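Local coordinates for cellobiose 2-epimerase (Ruminococcus albus, PDB 3VW5), which catalyses the reversible epimerisation of cellobiose to 4-O-beta-D-glucopyranosyl-D-mannose, at residues A[107-112]-A[154-159]; A[35-40]-A[342-347]; A[236-241]-A[291-296]; A[58-63]-A[378-383]; A[274-279]-A[320-325]. The protein carries 2 engineered substitutions. One frame throughout, in Å; residues are numbered along the deposited sequence.

Contact 1 of 5, residues A[107-112]-A[154-159]; sequences KHTYNI and EAFDRQ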
# COMPACT_ATOMS: atom_id res chain seq x y z
N LYS A 107 -2.94 -14.83 -11.19
CA LYS A 107 -1.96 -14.67 -10.11
C LYS A 107 -1.12 -13.43 -10.35
O LYS A 107 -0.61 -13.23 -11.45
CB LYS A 107 -1.03 -15.89 -10.02
CG LYS A 107 -1.75 -17.22 -9.82
CD LYS A 107 -2.37 -17.30 -8.43
CE LYS A 107 -3.21 -18.57 -8.26
NZ LYS A 107 -2.38 -19.80 -8.11
N HIS A 108 -0.99 -12.61 -9.33
CA HIS A 108 -0.22 -11.38 -9.44
C HIS A 108 0.76 -11.20 -8.28
O HIS A 108 0.37 -11.12 -7.11
CB HIS A 108 -1.13 -10.16 -9.56
CG HIS A 108 -0.57 -9.07 -10.41
ND1 HIS A 108 0.61 -8.42 -10.10
CD2 HIS A 108 -1.00 -8.53 -11.58
CE1 HIS A 108 0.87 -7.52 -11.03
NE2 HIS A 108 -0.09 -7.56 -11.94
N THR A 109 2.04 -11.15 -8.62
CA THR A 109 3.09 -10.92 -7.65
C THR A 109 2.71 -9.85 -6.62
O THR A 109 2.91 -10.00 -5.41
CB THR A 109 4.37 -10.52 -8.36
OG1 THR A 109 4.76 -11.59 -9.21
CG2 THR A 109 5.49 -10.25 -7.38
N TYR A 110 2.18 -8.75 -7.12
CA TYR A 110 1.80 -7.61 -6.29
C TYR A 110 0.71 -7.98 -5.28
O TYR A 110 0.77 -7.60 -4.10
CB TYR A 110 1.34 -6.52 -7.25
CG TYR A 110 0.76 -5.30 -6.63
CD1 TYR A 110 1.56 -4.20 -6.37
CD2 TYR A 110 -0.60 -5.21 -6.34
CE1 TYR A 110 1.04 -3.05 -5.83
CE2 TYR A 110 -1.14 -4.07 -5.79
CZ TYR A 110 -0.32 -2.98 -5.53
OH TYR A 110 -0.83 -1.82 -4.99
N ASN A 111 -0.28 -8.74 -5.74
CA ASN A 111 -1.38 -9.19 -4.89
C ASN A 111 -0.87 -10.18 -3.85
O ASN A 111 -1.17 -10.03 -2.66
CB ASN A 111 -2.47 -9.83 -5.75
CG ASN A 111 -3.73 -10.16 -4.96
OD1 ASN A 111 -4.05 -9.50 -3.97
ND2 ASN A 111 -4.45 -11.19 -5.41
N ILE A 112 -0.08 -11.17 -4.27
CA ILE A 112 0.51 -12.14 -3.34
C ILE A 112 1.41 -11.50 -2.28
O ILE A 112 1.43 -11.94 -1.12
CB ILE A 112 1.32 -13.23 -4.06
CG1 ILE A 112 0.46 -13.93 -5.12
CG2 ILE A 112 1.86 -14.22 -3.03
CD1 ILE A 112 1.25 -14.54 -6.27
N GLU A 154 5.35 -10.32 -13.15
CA GLU A 154 4.21 -9.81 -12.38
C GLU A 154 2.82 -10.43 -12.57
O GLU A 154 2.05 -10.50 -11.62
CB GLU A 154 4.14 -8.29 -12.54
CG GLU A 154 5.49 -7.66 -12.25
CD GLU A 154 5.41 -6.19 -11.95
OE1 GLU A 154 6.47 -5.60 -11.62
OE2 GLU A 154 4.29 -5.62 -12.03
N ALA A 155 2.49 -10.89 -13.77
CA ALA A 155 1.13 -11.34 -14.03
C ALA A 155 1.07 -12.71 -14.69
O ALA A 155 1.73 -12.95 -15.70
CB ALA A 155 0.36 -10.30 -14.85
N PHE A 156 0.25 -13.59 -14.13
CA PHE A 156 0.12 -14.96 -14.60
C PHE A 156 -1.33 -15.38 -14.48
O PHE A 156 -2.10 -14.73 -13.76
CB PHE A 156 0.96 -15.91 -13.74
CG PHE A 156 2.33 -15.41 -13.48
CD1 PHE A 156 3.38 -15.76 -14.33
CD2 PHE A 156 2.59 -14.56 -12.42
CE1 PHE A 156 4.66 -15.28 -14.10
CE2 PHE A 156 3.86 -14.06 -12.20
CZ PHE A 156 4.90 -14.43 -13.03
N ASP A 157 -1.69 -16.44 -15.19
CA ASP A 157 -2.96 -17.11 -14.93
C ASP A 157 -2.81 -18.03 -13.74
O ASP A 157 -1.70 -18.18 -13.21
CB ASP A 157 -3.51 -17.84 -16.17
CG ASP A 157 -2.66 -19.03 -16.61
OD1 ASP A 157 -1.76 -19.48 -15.87
OD2 ASP A 157 -2.93 -19.52 -17.73
N ARG A 158 -3.91 -18.64 -13.31
CA ARG A 158 -3.88 -19.48 -12.12
C ARG A 158 -2.71 -20.46 -12.13
O ARG A 158 -2.06 -20.68 -11.11
CB ARG A 158 -5.19 -20.24 -11.96
CG ARG A 158 -5.18 -21.06 -10.72
CD ARG A 158 -6.35 -21.97 -10.65
NE ARG A 158 -6.27 -22.70 -9.39
CZ ARG A 158 -6.98 -23.79 -9.11
NH1 ARG A 158 -7.81 -24.29 -10.01
NH2 ARG A 158 -6.83 -24.37 -7.93
N GLN A 159 -2.45 -21.02 -13.30
CA GLN A 159 -1.45 -22.05 -13.50
C GLN A 159 -0.04 -21.48 -13.77
O GLN A 159 0.84 -22.19 -14.23
CB GLN A 159 -1.87 -22.97 -14.66
CG GLN A 159 -3.27 -23.58 -14.49
CD GLN A 159 -4.31 -23.08 -15.51
OE1 GLN A 159 -4.41 -23.62 -16.63
NE2 GLN A 159 -5.09 -22.06 -15.13
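Lys107 and Phe156 form an antiparallel hydrogen-bonded pair, in which Lys107 N gives to Phe156 O at 2.7 Å and Phe156 N to Lys107 O at 2.8 Å. His108 and Ala155 follow as a non-hydrogen-bonded pair. Thr109 N then bonds to Glu154 O at 3.1 Å, which carries the pairing of strands 102-108 and 151-156 into the first turn of helix 109-126, one of the helices of the (alpha/alpha)6 barrel.

Ring contacts flank this backbone core. Glu154 O lies over one face of the His108 imidazole, 3.0 Å above its plane and toward the rim. In the plane of that ring Tyr110 N reaches ND1 in a weak N-cap bond, while NE2 bonds to Asn165. The Phe156 ring presents its edge to Thr109, CE2 to OG1 being 4.0 Å; OG1 is hydrogen-bonded to Arg153 O.

Charge gathers at the other end. Lys107 CG stands beside the backbone N (chi1 -57°), which sets it 3.5 Å from Asp157 O, and NZ meets a lone pair of Arg158 O at 3.1 Å. NZ also bonds to Gly90 O. Both NZ and Arg158 NE make salt bridges to Asp86, whose negative charge probably offsets the repulsion between these two neighbouring cations.

Contact 2 of 5, residues A[35-40]-A[342-347]; sequences YGLELD and DKREGG. Engineered in segment 35-40: Glu38 (natural residue Gly).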
# COMPACT_ATOMS: atom_id res chain seq x y z
N TYR A 35 -19.62 6.07 -4.86
CA TYR A 35 -19.42 7.48 -4.52
C TYR A 35 -20.65 8.06 -3.82
O TYR A 35 -20.52 8.76 -2.81
CB TYR A 35 -19.11 8.29 -5.77
CG TYR A 35 -19.19 9.79 -5.54
CD1 TYR A 35 -18.07 10.51 -5.10
CD2 TYR A 35 -20.38 10.49 -5.76
CE1 TYR A 35 -18.12 11.86 -4.88
CE2 TYR A 35 -20.44 11.86 -5.53
CZ TYR A 35 -19.31 12.54 -5.10
OH TYR A 35 -19.36 13.91 -4.88
N GLY A 36 -21.83 7.76 -4.37
CA GLY A 36 -23.09 8.18 -3.77
C GLY A 36 -23.48 7.41 -2.51
O GLY A 36 -24.60 7.54 -2.00
N LEU A 37 -22.55 6.61 -2.00
CA LEU A 37 -22.71 5.88 -0.74
C LEU A 37 -23.79 4.80 -0.79
O LEU A 37 -24.34 4.43 0.25
CB LEU A 37 -22.92 6.84 0.45
CG LEU A 37 -21.81 7.88 0.66
CD1 LEU A 37 -22.07 8.71 1.90
CD2 LEU A 37 -20.43 7.21 0.74
N GLU A 38 -24.07 4.30 -1.99
CA GLU A 38 -24.92 3.12 -2.19
C GLU A 38 -24.07 1.85 -2.10
O GLU A 38 -23.08 1.69 -2.83
CB GLU A 38 -25.64 3.21 -3.54
CG GLU A 38 -27.16 3.05 -3.49
CD GLU A 38 -27.63 1.59 -3.71
OE1 GLU A 38 -27.64 0.80 -2.71
OE2 GLU A 38 -27.99 1.24 -4.87
N LEU A 39 -24.45 0.95 -1.21
CA LEU A 39 -23.70 -0.28 -0.94
C LEU A 39 -24.21 -1.49 -1.74
O LEU A 39 -25.41 -1.74 -1.78
CB LEU A 39 -23.82 -0.58 0.55
CG LEU A 39 -23.15 -1.84 1.05
CD1 LEU A 39 -21.64 -1.65 1.03
CD2 LEU A 39 -23.67 -2.20 2.46
N ASP A 40 -23.30 -2.23 -2.37
CA ASP A 40 -23.66 -3.47 -3.06
C ASP A 40 -23.13 -4.68 -2.31
O ASP A 40 -22.02 -5.13 -2.58
CB ASP A 40 -23.14 -3.48 -4.50
CG ASP A 40 -23.59 -4.73 -5.29
OD1 ASP A 40 -24.55 -5.41 -4.87
OD2 ASP A 40 -22.99 -5.01 -6.36
N ASP A 342 -14.65 13.01 3.85
CA ASP A 342 -16.09 13.13 3.61
C ASP A 342 -16.83 13.53 4.89
O ASP A 342 -16.60 12.95 5.96
CB ASP A 342 -16.62 11.77 3.13
CG ASP A 342 -17.87 11.90 2.27
OD1 ASP A 342 -18.59 12.92 2.36
OD2 ASP A 342 -18.14 10.96 1.49
N LYS A 343 -17.71 14.52 4.78
CA LYS A 343 -18.55 14.97 5.90
C LYS A 343 -19.98 14.43 5.78
O LYS A 343 -20.81 14.64 6.67
CB LYS A 343 -18.56 16.50 6.01
CG LYS A 343 -17.23 17.12 6.43
CD LYS A 343 -16.28 17.33 5.23
CE LYS A 343 -14.94 17.92 5.70
NZ LYS A 343 -13.89 17.97 4.62
N ARG A 344 -20.28 13.75 4.68
CA ARG A 344 -21.55 13.07 4.54
C ARG A 344 -21.67 11.89 5.51
O ARG A 344 -20.66 11.31 5.93
CB ARG A 344 -21.74 12.57 3.10
CG ARG A 344 -21.53 13.65 2.05
CD ARG A 344 -21.68 13.11 0.62
NE ARG A 344 -20.55 12.28 0.21
CZ ARG A 344 -20.59 11.44 -0.81
NH1 ARG A 344 -21.70 11.32 -1.53
NH2 ARG A 344 -19.53 10.70 -1.11
N GLU A 345 -22.89 11.54 5.89
CA GLU A 345 -23.13 10.27 6.54
C GLU A 345 -23.31 9.22 5.46
O GLU A 345 -23.84 9.50 4.39
CB GLU A 345 -24.43 10.33 7.34
CG GLU A 345 -24.32 10.99 8.69
CD GLU A 345 -25.69 11.16 9.31
OE1 GLU A 345 -26.53 10.22 9.17
OE2 GLU A 345 -25.95 12.24 9.91
N GLY A 346 -22.79 8.02 5.69
CA GLY A 346 -21.63 7.81 6.51
C GLY A 346 -20.63 7.41 5.42
O GLY A 346 -20.64 6.28 4.92
N GLY A 347 -19.83 8.38 5.00
CA GLY A 347 -18.73 8.10 4.10
C GLY A 347 -17.43 8.23 4.88
O GLY A 347 -17.47 8.45 6.10
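Tyr35 O is held by both terminal nitrogens of Arg344: NH2 gives the stronger bond at 2.8 Å, in the carbonyl plane, and NH1 a weak one at 3.1 Å. The same guanidinium lies over the face of the Tyr35 ring as a cation-pi pair, CZ standing 4.7 Å from the ring centroid with the two planes 38° apart. On its opposite face sits Leu37, whose CG is 4.0 Å from Arg344 NH2.

The contact ties together two loops of the (alpha/alpha)6 barrel, one leading to strand 45-46 and the other following helix 323-340. Asp342 steadies the arginine from within its own loop, gripped side-on by NE and NH2 in a salt bridge, while OD1 also takes Arg344 N at 3.0 Å to make an Asx turn. An alanine in place of Arg344 would probably leave Tyr35 O without these two donors and the Asp342 carboxylate without its counter-charge. Leu37 continues past the guanidinium, its CD2 approaching Gly347 CA at 3.9 Å.

Contact 3 of 5, residues A[236-241]-A[291-296]; sequences GDIHSY and ERDKNE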
# COMPACT_ATOMS: atom_id res chain seq x y z
N GLY A 236 7.28 3.93 -21.50
CA GLY A 236 6.54 5.14 -21.18
C GLY A 236 7.42 6.14 -20.44
O GLY A 236 8.64 5.96 -20.32
N ASP A 237 6.80 7.20 -19.93
CA ASP A 237 7.55 8.21 -19.21
C ASP A 237 6.69 8.78 -18.09
O ASP A 237 6.14 9.88 -18.21
CB ASP A 237 7.97 9.32 -20.18
CG ASP A 237 8.75 10.43 -19.50
OD1 ASP A 237 8.86 11.51 -20.13
OD2 ASP A 237 9.24 10.24 -18.35
N ILE A 238 6.55 8.03 -17.01
CA ILE A 238 5.65 8.41 -15.94
C ILE A 238 6.43 8.68 -14.66
O ILE A 238 7.30 7.92 -14.26
CB ILE A 238 4.56 7.35 -15.72
CG1 ILE A 238 3.64 7.31 -16.94
CG2 ILE A 238 3.75 7.66 -14.48
CD1 ILE A 238 2.82 6.07 -17.00
N HIS A 239 6.12 9.81 -14.03
CA HIS A 239 6.61 10.05 -12.69
C HIS A 239 5.42 10.06 -11.73
O HIS A 239 4.59 10.98 -11.73
CB HIS A 239 7.41 11.35 -12.62
CG HIS A 239 8.20 11.49 -11.36
ND1 HIS A 239 9.17 12.44 -11.18
CD2 HIS A 239 8.15 10.78 -10.20
CE1 HIS A 239 9.69 12.33 -9.98
NE2 HIS A 239 9.09 11.33 -9.36
N SER A 240 5.31 9.00 -10.93
CA SER A 240 4.23 8.91 -9.95
C SER A 240 4.72 9.45 -8.61
O SER A 240 5.39 8.75 -7.85
CB SER A 240 3.71 7.48 -9.84
OG SER A 240 2.88 7.30 -8.70
N TYR A 241 4.41 10.71 -8.35
CA TYR A 241 4.79 11.37 -7.11
C TYR A 241 4.41 10.58 -5.85
O TYR A 241 5.17 10.55 -4.86
CB TYR A 241 4.15 12.75 -7.05
CG TYR A 241 4.41 13.63 -8.25
CD1 TYR A 241 5.68 13.70 -8.83
CD2 TYR A 241 3.39 14.41 -8.81
CE1 TYR A 241 5.92 14.52 -9.92
CE2 TYR A 241 3.62 15.22 -9.90
CZ TYR A 241 4.89 15.28 -10.45
OH TYR A 241 5.11 16.10 -11.52
N GLU A 291 0.79 12.92 -10.67
CA GLU A 291 1.85 12.39 -11.53
C GLU A 291 2.18 13.30 -12.70
O GLU A 291 1.39 14.15 -13.10
CB GLU A 291 1.42 11.03 -12.08
CG GLU A 291 0.07 11.09 -12.80
CD GLU A 291 -0.26 9.84 -13.59
OE1 GLU A 291 -0.82 9.97 -14.72
OE2 GLU A 291 0.03 8.72 -13.10
N ARG A 292 3.37 13.10 -13.26
CA ARG A 292 3.64 13.58 -14.60
C ARG A 292 3.63 12.40 -15.56
O ARG A 292 4.33 11.41 -15.34
CB ARG A 292 4.98 14.30 -14.67
CG ARG A 292 5.43 14.58 -16.11
CD ARG A 292 6.81 15.17 -16.15
NE ARG A 292 7.82 14.15 -15.90
CZ ARG A 292 8.20 13.27 -16.82
NH1 ARG A 292 7.63 13.30 -18.02
NH2 ARG A 292 9.13 12.37 -16.54
N ASP A 293 2.81 12.48 -16.61
CA ASP A 293 2.87 11.52 -17.72
C ASP A 293 3.36 12.29 -18.95
O ASP A 293 2.61 13.09 -19.56
CB ASP A 293 1.49 10.89 -17.95
CG ASP A 293 1.48 9.87 -19.09
OD1 ASP A 293 2.46 9.77 -19.87
OD2 ASP A 293 0.46 9.16 -19.21
N LYS A 294 4.63 12.05 -19.31
CA LYS A 294 5.32 12.82 -20.36
C LYS A 294 5.21 14.34 -20.17
O LYS A 294 5.82 14.90 -19.25
CB LYS A 294 4.84 12.42 -21.75
CG LYS A 294 5.33 11.05 -22.15
CD LYS A 294 4.61 10.53 -23.39
CE LYS A 294 5.23 9.21 -23.82
NZ LYS A 294 4.27 8.37 -24.58
N ASN A 295 4.43 14.99 -21.03
CA ASN A 295 4.33 16.45 -21.07
C ASN A 295 3.24 17.04 -20.17
O ASN A 295 3.07 18.26 -20.13
CB ASN A 295 4.08 16.92 -22.51
CG ASN A 295 2.81 16.32 -23.12
OD1 ASN A 295 2.41 15.22 -22.77
ND2 ASN A 295 2.21 17.03 -24.07
N GLU A 296 2.52 16.19 -19.45
CA GLU A 296 1.33 16.63 -18.71
C GLU A 296 1.38 16.30 -17.22
O GLU A 296 1.78 15.20 -16.83
CB GLU A 296 0.07 16.03 -19.34
CG GLU A 296 -0.02 16.31 -20.81
CD GLU A 296 -1.24 15.71 -21.47
OE1 GLU A 296 -1.11 15.24 -22.64
OE2 GLU A 296 -2.32 15.71 -20.84
O HOH W 1 3.84 7.64 -20.76
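Tyr241 lays its ring obliquely across Glu291 and Arg292, near the end of strand 287-293, with CD2 3.5 Å from Glu291 N and OH 3.6 Å from Arg292 CB. Residues 291-293 run antiparallel to strand 238-240, and the pair belongs to an antiparallel sheet in which strand 287-293 also pairs with strand 296-302. His239 and Arg292 form the hydrogen-bonded pair, with bonds in both directions between their backbones; Ile238 with Asp293 and Ser240 with Glu291 are the non-hydrogen-bonded pairs beside it.

Arg292 shares a face of the sheet with His239, and its CG stands anti to the backbone N (chi1 169°). A bend at chi3 (75°) brings NE round, and the guanidinium ends against Asp237. It grips that carboxylate end-on in a salt bridge, NH1 to OD1 at 3.0 Å and NH2 to OD2 at 2.8 Å. Both oxygens lie near the guanidinium plane, but the nitrogens approach from outside the plane of the carboxylate. NH1 is also bonded to Lys294 O, within the type II' turn from Asp293 to Glu296, so the arginine ties the turn to Asp237. Asp293 OD2 bonds to Asn171, while a water accepts from Asp237 N and donates to Asp293 OD1 at 2.7 Å.

Contact 4 of 5, residues A[58-63]-A[378-383]; sequences SNAYMT and MCMEVI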
# COMPACT_ATOMS: atom_id res chain seq x y z
N SER A 58 -5.34 -5.71 11.95
CA SER A 58 -4.22 -6.25 12.71
C SER A 58 -3.38 -5.10 13.29
O SER A 58 -3.02 -5.12 14.46
CB SER A 58 -3.37 -7.23 11.87
OG SER A 58 -4.17 -8.25 11.28
N ASN A 59 -3.11 -4.07 12.50
CA ASN A 59 -2.28 -2.96 12.97
C ASN A 59 -2.98 -1.95 13.87
O ASN A 59 -2.35 -1.32 14.72
CB ASN A 59 -1.60 -2.25 11.80
CG ASN A 59 -0.37 -2.97 11.34
OD1 ASN A 59 0.75 -2.61 11.73
ND2 ASN A 59 -0.55 -4.01 10.53
N ALA A 60 -4.28 -1.79 13.65
CA ALA A 60 -5.08 -0.91 14.49
C ALA A 60 -5.15 -1.52 15.88
O ALA A 60 -5.10 -0.82 16.90
CB ALA A 60 -6.48 -0.74 13.91
N TYR A 61 -5.27 -2.84 15.92
CA TYR A 61 -5.31 -3.52 17.20
C TYR A 61 -3.97 -3.35 17.94
O TYR A 61 -3.94 -3.04 19.14
CB TYR A 61 -5.68 -4.98 17.01
CG TYR A 61 -5.51 -5.80 18.26
CD1 TYR A 61 -6.39 -5.65 19.33
CD2 TYR A 61 -4.47 -6.72 18.38
CE1 TYR A 61 -6.24 -6.39 20.48
CE2 TYR A 61 -4.32 -7.46 19.52
CZ TYR A 61 -5.20 -7.30 20.57
OH TYR A 61 -5.04 -8.04 21.72
N MET A 62 -2.86 -3.53 17.22
CA MET A 62 -1.55 -3.38 17.84
C MET A 62 -1.25 -1.93 18.25
O MET A 62 -0.28 -1.67 18.96
CB MET A 62 -0.45 -3.89 16.91
CG MET A 62 -0.39 -5.41 16.75
SD MET A 62 1.10 -5.99 15.88
CE MET A 62 0.78 -5.48 14.18
N THR A 63 -2.07 -0.98 17.82
CA THR A 63 -1.76 0.42 18.08
C THR A 63 -2.64 1.00 19.19
O THR A 63 -2.19 1.75 20.05
CB THR A 63 -1.86 1.26 16.79
OG1 THR A 63 -0.94 0.75 15.83
CG2 THR A 63 -1.56 2.73 17.05
N MET A 378 -1.39 5.85 7.59
CA MET A 378 -0.93 7.21 7.92
C MET A 378 -1.27 7.60 9.35
O MET A 378 -0.45 8.17 10.08
CB MET A 378 -1.52 8.23 6.95
CG MET A 378 -1.11 9.67 7.23
SD MET A 378 -2.45 10.79 6.81
CE MET A 378 -3.72 10.29 7.98
N CYS A 379 -2.50 7.31 9.76
CA CYS A 379 -2.91 7.64 11.11
C CYS A 379 -2.00 6.94 12.11
O CYS A 379 -1.40 7.60 12.99
CB CYS A 379 -4.38 7.30 11.33
SG CYS A 379 -5.49 8.22 10.21
N MET A 380 -1.84 5.63 11.94
CA MET A 380 -1.01 4.84 12.84
C MET A 380 0.45 5.24 12.82
O MET A 380 1.10 5.27 13.87
CB MET A 380 -1.18 3.36 12.56
CG MET A 380 -2.62 2.95 12.68
SD MET A 380 -2.95 1.21 12.43
CE MET A 380 -4.10 1.26 11.04
N GLU A 381 0.98 5.56 11.65
CA GLU A 381 2.39 5.91 11.55
C GLU A 381 2.66 7.23 12.25
O GLU A 381 3.74 7.43 12.82
CB GLU A 381 2.83 5.98 10.09
CG GLU A 381 3.20 4.63 9.47
CD GLU A 381 4.55 4.07 9.95
OE1 GLU A 381 5.46 4.87 10.31
OE2 GLU A 381 4.70 2.82 9.96
N VAL A 382 1.68 8.13 12.21
CA VAL A 382 1.81 9.47 12.77
C VAL A 382 1.79 9.35 14.27
O VAL A 382 2.65 9.91 14.97
CB VAL A 382 0.65 10.39 12.33
CG1 VAL A 382 0.57 11.61 13.24
CG2 VAL A 382 0.81 10.80 10.86
N ILE A 383 0.81 8.60 14.75
CA ILE A 383 0.66 8.29 16.15
C ILE A 383 1.96 7.70 16.69
O ILE A 383 2.51 8.16 17.69
CB ILE A 383 -0.49 7.29 16.38
CG1 ILE A 383 -1.84 8.02 16.30
CG2 ILE A 383 -0.32 6.58 17.71
CD1 ILE A 383 -3.02 7.10 16.31
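Met380 carries this contact, reaching from helix 373-385 to helix 47-64. The two short helical segments run in nearly the same direction, crossing at 27° with axes 10.5 Å apart, as neighbouring inner helices do in an (alpha/alpha)6 barrel; here the last helix of the chain lies beside an early one and closes the ring.

Met380 CB and CG both pass Thr63, each about 4.2 Å from its OG1. CG stands beside the backbone N (chi1 -57°) and the chain is extended at chi2 (-178°), which carries SD to the surface of the other helix. SD there comes 3.5 Å from Asn59 O and also rests against Asn59 CB. After the bend at chi3, the methyl CE lies over Ala60, 4.2 Å from its CB.

The carbonyl beside the sulphur is already engaged: Thr63 OG1 donates to Asn59 O at 2.7 Å within the helix, so the threonine hydroxyl is turned back toward its own backbone. Thr63 CG2 is left to meet Ile383 CG2 at 4.1 Å.

Contact 5 of 5, residues A[274-279]-A[320-325]; sequences ISHNIQ and SGDEKF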
# COMPACT_ATOMS: atom_id res chain seq x y z
N ILE A 274 15.09 12.01 -2.74
CA ILE A 274 13.78 11.82 -3.36
C ILE A 274 12.75 12.68 -2.62
O ILE A 274 11.92 13.31 -3.24
CB ILE A 274 13.37 10.33 -3.35
CG1 ILE A 274 14.43 9.50 -4.09
CG2 ILE A 274 11.96 10.15 -3.94
CD1 ILE A 274 14.24 8.02 -3.98
N SER A 275 12.84 12.69 -1.29
CA SER A 275 11.97 13.53 -0.48
C SER A 275 12.07 15.00 -0.85
O SER A 275 11.04 15.68 -1.01
CB SER A 275 12.30 13.37 0.99
OG SER A 275 11.63 12.25 1.52
N HIS A 276 13.28 15.52 -0.97
CA HIS A 276 13.43 16.93 -1.27
C HIS A 276 12.86 17.21 -2.63
O HIS A 276 12.16 18.21 -2.81
CB HIS A 276 14.89 17.41 -1.20
CG HIS A 276 15.34 17.73 0.19
ND1 HIS A 276 14.92 18.86 0.87
CD2 HIS A 276 16.15 17.04 1.05
CE1 HIS A 276 15.47 18.87 2.09
NE2 HIS A 276 16.22 17.78 2.22
N ASN A 277 13.13 16.32 -3.58
CA ASN A 277 12.62 16.49 -4.93
C ASN A 277 11.09 16.59 -4.96
O ASN A 277 10.55 17.51 -5.57
CB ASN A 277 13.08 15.36 -5.85
CG ASN A 277 12.95 15.74 -7.31
OD1 ASN A 277 13.43 16.80 -7.73
ND2 ASN A 277 12.28 14.89 -8.09
N ILE A 278 10.41 15.65 -4.31
CA ILE A 278 8.95 15.61 -4.28
C ILE A 278 8.35 16.87 -3.65
O ILE A 278 7.37 17.43 -4.15
CB ILE A 278 8.43 14.34 -3.58
CG1 ILE A 278 8.69 13.14 -4.48
CG2 ILE A 278 6.93 14.44 -3.30
CD1 ILE A 278 8.00 13.27 -5.83
N GLN A 279 8.95 17.31 -2.55
CA GLN A 279 8.53 18.53 -1.87
C GLN A 279 8.65 19.77 -2.77
O GLN A 279 7.79 20.66 -2.72
CB GLN A 279 9.34 18.71 -0.58
CG GLN A 279 8.94 19.92 0.22
CD GLN A 279 9.78 20.07 1.47
OE1 GLN A 279 9.25 20.12 2.58
NE2 GLN A 279 11.10 20.12 1.29
N SER A 320 16.40 14.09 8.92
CA SER A 320 17.11 15.29 8.46
C SER A 320 17.15 16.47 9.44
O SER A 320 18.10 17.26 9.42
CB SER A 320 16.54 15.76 7.12
OG SER A 320 15.22 16.25 7.30
N GLY A 321 16.12 16.59 10.27
CA GLY A 321 15.98 17.73 11.16
C GLY A 321 15.43 18.98 10.48
O GLY A 321 15.23 20.01 11.12
N ASP A 322 15.20 18.91 9.17
CA ASP A 322 14.64 20.04 8.42
C ASP A 322 13.14 20.23 8.70
O ASP A 322 12.32 19.33 8.48
CB ASP A 322 14.91 19.87 6.92
CG ASP A 322 14.59 21.12 6.12
OD1 ASP A 322 13.79 21.96 6.60
OD2 ASP A 322 15.13 21.27 4.99
N GLU A 323 12.78 21.41 9.17
CA GLU A 323 11.42 21.64 9.66
C GLU A 323 10.42 21.88 8.54
O GLU A 323 9.21 21.69 8.72
CB GLU A 323 11.40 22.78 10.68
CG GLU A 323 11.59 22.27 12.12
CD GLU A 323 12.26 23.27 13.04
OE1 GLU A 323 12.39 24.46 12.66
OE2 GLU A 323 12.66 22.87 14.17
N LYS A 324 10.92 22.25 7.37
CA LYS A 324 10.03 22.49 6.25
C LYS A 324 9.30 21.21 5.85
O LYS A 324 8.18 21.27 5.34
CB LYS A 324 10.77 23.21 5.10
CG LYS A 324 10.66 22.61 3.71
CD LYS A 324 11.63 23.30 2.70
CE LYS A 324 13.12 22.82 2.86
NZ LYS A 324 14.07 23.23 1.74
N PHE A 325 9.90 20.06 6.13
CA PHE A 325 9.24 18.77 5.86
C PHE A 325 8.01 18.61 6.75
O PHE A 325 6.94 18.16 6.31
CB PHE A 325 10.20 17.60 6.09
CG PHE A 325 11.15 17.35 4.94
CD1 PHE A 325 10.70 17.31 3.63
CD2 PHE A 325 12.50 17.13 5.18
CE1 PHE A 325 11.58 17.07 2.58
CE2 PHE A 325 13.39 16.89 4.13
CZ PHE A 325 12.93 16.86 2.83
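His276 (chi1 -83°) and Phe325 (chi1 -80°) both set CG beside the backbone N, anti to the carbonyl carbon, and from these positions their rings converge between helices 261-281 and 323-340. The phenyl tip does the touching. Phe325 CZ stands over the centre of the imidazole, 3.3 Å above its plane, and the ring centroids are 4.5 Å apart. With the planes at 49°, the pair is oblique. At the edge of the same imidazole, in its plane, Asp322 OD2 lies 3.8 Å from His276 CE1.

Gln279, whose chain is extended, brings its amide nearly parallel to the Phe325 ring, CD lying 3.6 Å from Phe325 CD1; the same carbon meets Lys324 CG at 3.5 Å. Ser275 CB closes in on Phe325 CZ at 4.0 Å. Asp322 is the N-cap of helix 323-340: its OD1 accepts from Lys324 N at 3.0 Å, which helps to fix the carboxylate that borders the histidine. Just before it, Ser320 OG accepts from Asp322 N in an ST turn.

An alanine in place of His276 would probably open a gap over the Phe325 tip and leave the ring freer to shift.

Around the contact, Ser275 and Phe325 both pack on Ala316 of helix 303-318, and Ile278, one turn along helix 261-281, touches helix 241-258.

From the N terminus, residues 35-40 open contact 2 and residues 58-63 open contact 4. Contact 1 then closes a span of its own that is mostly helical, joining strands 102-108 and 151-156. Segment 236-241 opens contact 3 and segment 274-279 opens contact 5 before residues 291-296 close the former and residues 320-325 the latter, so these two cross; they also touch, Tyr241 packing on Ile278. Contacts 1, 3 and 5 all fall within the long spans of contacts 2 and 4. Those spans cross as well: residues 342-347 complete the loop-to-loop join of contact 2, and residues 378-383 then bring the last helix beside helix 47-64, closing the barrel.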